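Local structure of diacylglycerol lipase (Aspergillus oryzae, 5XK2) at residues Y225-P230 / V269-H274. The protein probably hydrolyses the ester bonds of mono- and diacylglycerols, as a fungal lipase of the class 3 alpha/beta-hydrolase family. Residues are numbered along the deposited sequence; the frame is centred on the assembly and turned at random.
Sequences YYITAP and VWYFIH
Ile227 lays its terminal methyl over one face of the Phe272 ring, CD1 standing 4.1 Å from the ring centroid and 29° off the normal, a CH-pi contact. The methyl is displaced toward one side of the ring, and its closest ring atom is CE2 of Phe272, 3.7 Å from CD1. The same CD1 also meets Tyr271, 3.9 Å from its CD2, approaching that ring obliquely, so one methyl touches two consecutive aromatic residues. The isoleucine reaches them because CG1 lies anti to its carbonyl carbon (chi1 -54°) and the chain runs on extended to CD1. Within 269-274, Phe272 has a positive phi of 61° at the centre of a classic gamma turn, closed by Ile273 N to Tyr271 O at 2.7 Å; Tyr271 N to Ile273 O, at 3.1 Å, is the return bond between the same two residues. From this turn both rings reach back to the isoleucine, although the CB of Phe272 itself points away from 225-230. Phe272 also touches Leu15, Phe18 and Lys19 of helix 14-27, and Tyr271 packs on Phe201 of strand 198-203. Contact across the two segments is thus wholly apolar, while the phenol of Tyr271 is held by a hydrogen bond from its OH to Asp206 OD2. Asp206 is the probable acid of a Ser153-His268-Asp206 triad, and Tyr271 follows that histidine closely in sequence. The arrangement joins strand 224-227 of the central sheet to the loop after the putative catalytic histidine, beside the probable active site of an alpha/beta-hydrolase lipase.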
ATOM      1  N   TYR A 225     -11.382 -20.809   5.288  1.00  8.38           N
ATOM      2  CA  TYR A 225     -11.781 -21.298   3.971  1.00  8.47           C
ATOM      3  C   TYR A 225     -10.712 -20.829   3.027  1.00  7.93           C
ATOM      4  O   TYR A 225     -10.693 -19.670   2.608  1.00  8.90           O
ATOM      5  CB  TYR A 225     -13.178 -20.760   3.581  1.00  9.83           C
ATOM      6  CG  TYR A 225     -14.277 -21.386   4.409  1.00  9.23           C
ATOM      7  CD1 TYR A 225     -14.571 -20.920   5.694  1.00 10.24           C
ATOM      8  CD2 TYR A 225     -14.987 -22.477   3.925  1.00 11.64           C
ATOM      9  CE1 TYR A 225     -15.555 -21.515   6.455  1.00 11.17           C
ATOM     10  CE2 TYR A 225     -15.971 -23.084   4.692  1.00 14.17           C
ATOM     11  CZ  TYR A 225     -16.250 -22.588   5.956  1.00 15.73           C
ATOM     12  OH  TYR A 225     -17.240 -23.190   6.738  1.00 13.78           O
ATOM     13  N   TYR A 226      -9.838 -21.766   2.656  1.00  8.13           N
ATOM     14  CA  TYR A 226      -8.618 -21.458   1.915  1.00  9.39           C
ATOM     15  C   TYR A 226      -8.874 -21.678   0.439  1.00 11.53           C
ATOM     16  O   TYR A 226      -9.093 -22.812  -0.004  1.00 10.08           O
ATOM     17  CB  TYR A 226      -7.492 -22.360   2.432  1.00 10.07           C
ATOM     18  CG  TYR A 226      -6.154 -22.268   1.742  1.00  8.37           C
ATOM     19  CD1 TYR A 226      -5.569 -21.032   1.429  1.00  9.09           C
ATOM     20  CD2 TYR A 226      -5.447 -23.431   1.454  1.00 12.49           C
ATOM     21  CE1 TYR A 226      -4.311 -20.977   0.827  1.00 11.43           C
ATOM     22  CE2 TYR A 226      -4.203 -23.382   0.870  1.00 12.71           C
ATOM     23  CZ  TYR A 226      -3.642 -22.161   0.555  1.00 15.30           C
ATOM     24  OH  TYR A 226      -2.391 -22.160  -0.028  1.00 15.11           O
ATOM     25  N   ILE A 227      -8.878 -20.584  -0.317  1.00  8.54           N
ATOM     26  CA  ILE A 227      -9.164 -20.626  -1.750  1.00  8.25           C
ATOM     27  C   ILE A 227      -7.861 -20.750  -2.515  1.00 10.02           C
ATOM     28  O   ILE A 227      -6.959 -19.938  -2.333  1.00  9.44           O
ATOM     29  CB  ILE A 227      -9.884 -19.356  -2.237  1.00  8.10           C
ATOM     30  CG1 ILE A 227     -11.142 -19.079  -1.416  1.00  8.71           C
ATOM     31  CG2 ILE A 227     -10.194 -19.461  -3.746  1.00 10.58           C
ATOM     32  CD1 ILE A 227     -11.597 -17.624  -1.564  1.00 10.70           C
ATOM     33  N   THR A 228      -7.729 -21.810  -3.302  1.00  8.48           N
ATOM     34  CA  THR A 228      -6.514 -22.035  -4.102  1.00  8.48           C
ATOM     35  C   THR A 228      -6.686 -21.845  -5.619  1.00 12.01           C
ATOM     36  O   THR A 228      -5.833 -22.261  -6.395  1.00 16.50           O
ATOM     37  CB  THR A 228      -5.916 -23.417  -3.794  1.00 13.01           C
ATOM     38  OG1 THR A 228      -6.936 -24.418  -3.862  1.00 12.35           O
ATOM     39  CG2 THR A 228      -5.294 -23.403  -2.403  1.00 12.02           C
ATOM     40  N   ALA A 229      -7.812 -21.305  -6.057  1.00 11.38           N
ATOM     41  CA  ALA A 229      -7.983 -20.995  -7.477  1.00 10.34           C
ATOM     42  C   ALA A 229      -7.051 -19.863  -7.937  1.00 11.50           C
ATOM     43  O   ALA A 229      -6.769 -18.953  -7.162  1.00 13.44           O
ATOM     44  CB  ALA A 229      -9.435 -20.609  -7.733  1.00 13.79           C
ATOM     45  N   PRO A 230      -6.621 -19.877  -9.211  1.00 10.72           N
ATOM     46  CA  PRO A 230      -5.884 -18.727  -9.743  1.00 10.25           C
ATOM     47  C   PRO A 230      -6.734 -17.443  -9.732  1.00 10.75           C
ATOM     48  O   PRO A 230      -7.987 -17.494  -9.779  1.00 11.25           O
ATOM     49  CB  PRO A 230      -5.562 -19.143 -11.189  1.00 13.89           C
ATOM     50  CG  PRO A 230      -5.652 -20.629 -11.189  1.00 17.82           C
ATOM     51  CD  PRO A 230      -6.756 -20.957 -10.209  1.00 10.58           C
ATOM     52  N   VAL A 269      -6.838  -9.252  -3.851  1.00  9.20           N
ATOM     53  CA  VAL A 269      -7.991  -8.600  -4.449  1.00  9.98           C
ATOM     54  C   VAL A 269      -8.899  -9.557  -5.201  1.00 11.23           C
ATOM     55  O   VAL A 269      -9.954  -9.133  -5.666  1.00 13.66           O
ATOM     56  CB  VAL A 269      -7.563  -7.435  -5.376  1.00 13.20           C
ATOM     57  CG1 VAL A 269      -6.632  -6.506  -4.610  1.00 16.82           C
ATOM     58  CG2 VAL A 269      -6.862  -7.959  -6.627  1.00 13.34           C
ATOM     59  N   TRP A 270      -8.519 -10.839  -5.284  1.00 10.18           N
ATOM     60  CA  TRP A 270      -9.348 -11.809  -5.994  1.00 11.46           C
ATOM     61  C   TRP A 270      -9.904 -12.837  -5.010  1.00  9.73           C
ATOM     62  O   TRP A 270      -9.253 -13.842  -4.730  1.00 15.41           O
ATOM     63  CB  TRP A 270      -8.506 -12.522  -7.079  1.00 13.18           C
ATOM     64  CG  TRP A 270      -8.009 -11.586  -8.135  1.00 10.69           C
ATOM     65  CD1 TRP A 270      -6.768 -11.027  -8.222  1.00 14.26           C
ATOM     66  CD2 TRP A 270      -8.761 -11.072  -9.254  1.00 12.88           C
ATOM     67  NE1 TRP A 270      -6.697 -10.193  -9.329  1.00 14.93           N
ATOM     68  CE2 TRP A 270      -7.906 -10.207  -9.968  1.00 14.63           C
ATOM     69  CE3 TRP A 270     -10.070 -11.251  -9.701  1.00 16.51           C
ATOM     70  CZ2 TRP A 270      -8.325  -9.525 -11.118  1.00 20.36           C
ATOM     71  CZ3 TRP A 270     -10.476 -10.578 -10.864  1.00 14.04           C
ATOM     72  CH2 TRP A 270      -9.605  -9.730 -11.546  1.00 16.87           C
ATOM     73  N   TYR A 271     -11.131 -12.593  -4.544  1.00  8.96           N
ATOM     74  CA  TYR A 271     -11.837 -13.526  -3.663  1.00  8.64           C
ATOM     75  C   TYR A 271     -13.162 -13.773  -4.347  1.00  9.07           C
ATOM     76  O   TYR A 271     -14.132 -13.057  -4.134  1.00 10.63           O
ATOM     77  CB  TYR A 271     -12.005 -12.899  -2.259  1.00  9.78           C
ATOM     78  CG  TYR A 271     -10.786 -13.083  -1.387  1.00 10.26           C
ATOM     79  CD1 TYR A 271      -9.606 -12.365  -1.627  1.00  8.49           C
ATOM     80  CD2 TYR A 271     -10.797 -14.001  -0.348  1.00  8.42           C
ATOM     81  CE1 TYR A 271      -8.467 -12.564  -0.828  1.00  7.85           C
ATOM     82  CE2 TYR A 271      -9.671 -14.199   0.460  1.00  7.98           C
ATOM     83  CZ  TYR A 271      -8.513 -13.488   0.206  1.00  6.46           C
ATOM     84  OH  TYR A 271      -7.412 -13.701   1.004  1.00  8.01           O
ATOM     85  N   PHE A 272     -13.175 -14.835  -5.138  1.00 10.25           N
ATOM     86  CA  PHE A 272     -14.233 -15.206  -6.089  1.00 11.34           C
ATOM     87  C   PHE A 272     -14.490 -14.194  -7.186  1.00 17.10           C
ATOM     88  O   PHE A 272     -14.537 -14.573  -8.349  1.00 19.43           O
ATOM     89  CB  PHE A 272     -15.553 -15.436  -5.359  1.00 10.63           C
ATOM     90  CG  PHE A 272     -15.457 -16.454  -4.277  1.00 10.65           C
ATOM     91  CD1 PHE A 272     -15.390 -17.809  -4.597  1.00 11.51           C
ATOM     92  CD2 PHE A 272     -15.397 -16.072  -2.944  1.00 10.86           C
ATOM     93  CE1 PHE A 272     -15.273 -18.784  -3.589  1.00 10.15           C
ATOM     94  CE2 PHE A 272     -15.280 -17.037  -1.934  1.00 11.01           C
ATOM     95  CZ  PHE A 272     -15.218 -18.389  -2.260  1.00 11.78           C
ATOM     96  N   ILE A 273     -14.414 -12.910  -6.844  1.00 11.96           N
ATOM     97  CA  ILE A 273     -14.650 -11.817  -7.776  1.00 13.76           C
ATOM     98  C   ILE A 273     -13.510 -10.842  -7.574  1.00 15.46           C
ATOM     99  O   ILE A 273     -12.720 -11.011  -6.644  1.00 11.88           O
ATOM    100  CB  ILE A 273     -16.002 -11.079  -7.519  1.00 17.19           C
ATOM    101  CG1 ILE A 273     -15.996 -10.423  -6.136  1.00 13.43           C
ATOM    102  CG2 ILE A 273     -17.186 -12.027  -7.680  1.00 25.26           C
ATOM    103  CD1 ILE A 273     -17.203  -9.470  -5.853  1.00 19.18           C
ATOM    104  N   HIS A 274     -13.478  -9.770  -8.360  1.00 11.51           N
ATOM    105  CA  HIS A 274     -12.469  -8.744  -8.133  1.00 10.38           C
ATOM    106  C   HIS A 274     -13.064  -7.837  -7.070  1.00 12.60           C
ATOM    107  O   HIS A 274     -13.845  -6.940  -7.365  1.00 12.35           O
ATOM    108  CB  HIS A 274     -12.198  -7.995  -9.449  1.00 11.68           C
ATOM    109  CG  HIS A 274     -11.042  -7.050  -9.391  1.00 13.73           C
ATOM    110  ND1 HIS A 274     -10.629  -6.316 -10.488  1.00 16.70           N
ATOM    111  CD2 HIS A 274     -10.193  -6.733  -8.383  1.00 17.18           C
ATOM    112  CE1 HIS A 274      -9.592  -5.569 -10.147  1.00 19.26           C
ATOM    113  NE2 HIS A 274      -9.306  -5.806  -8.878  1.00 22.45           N
TER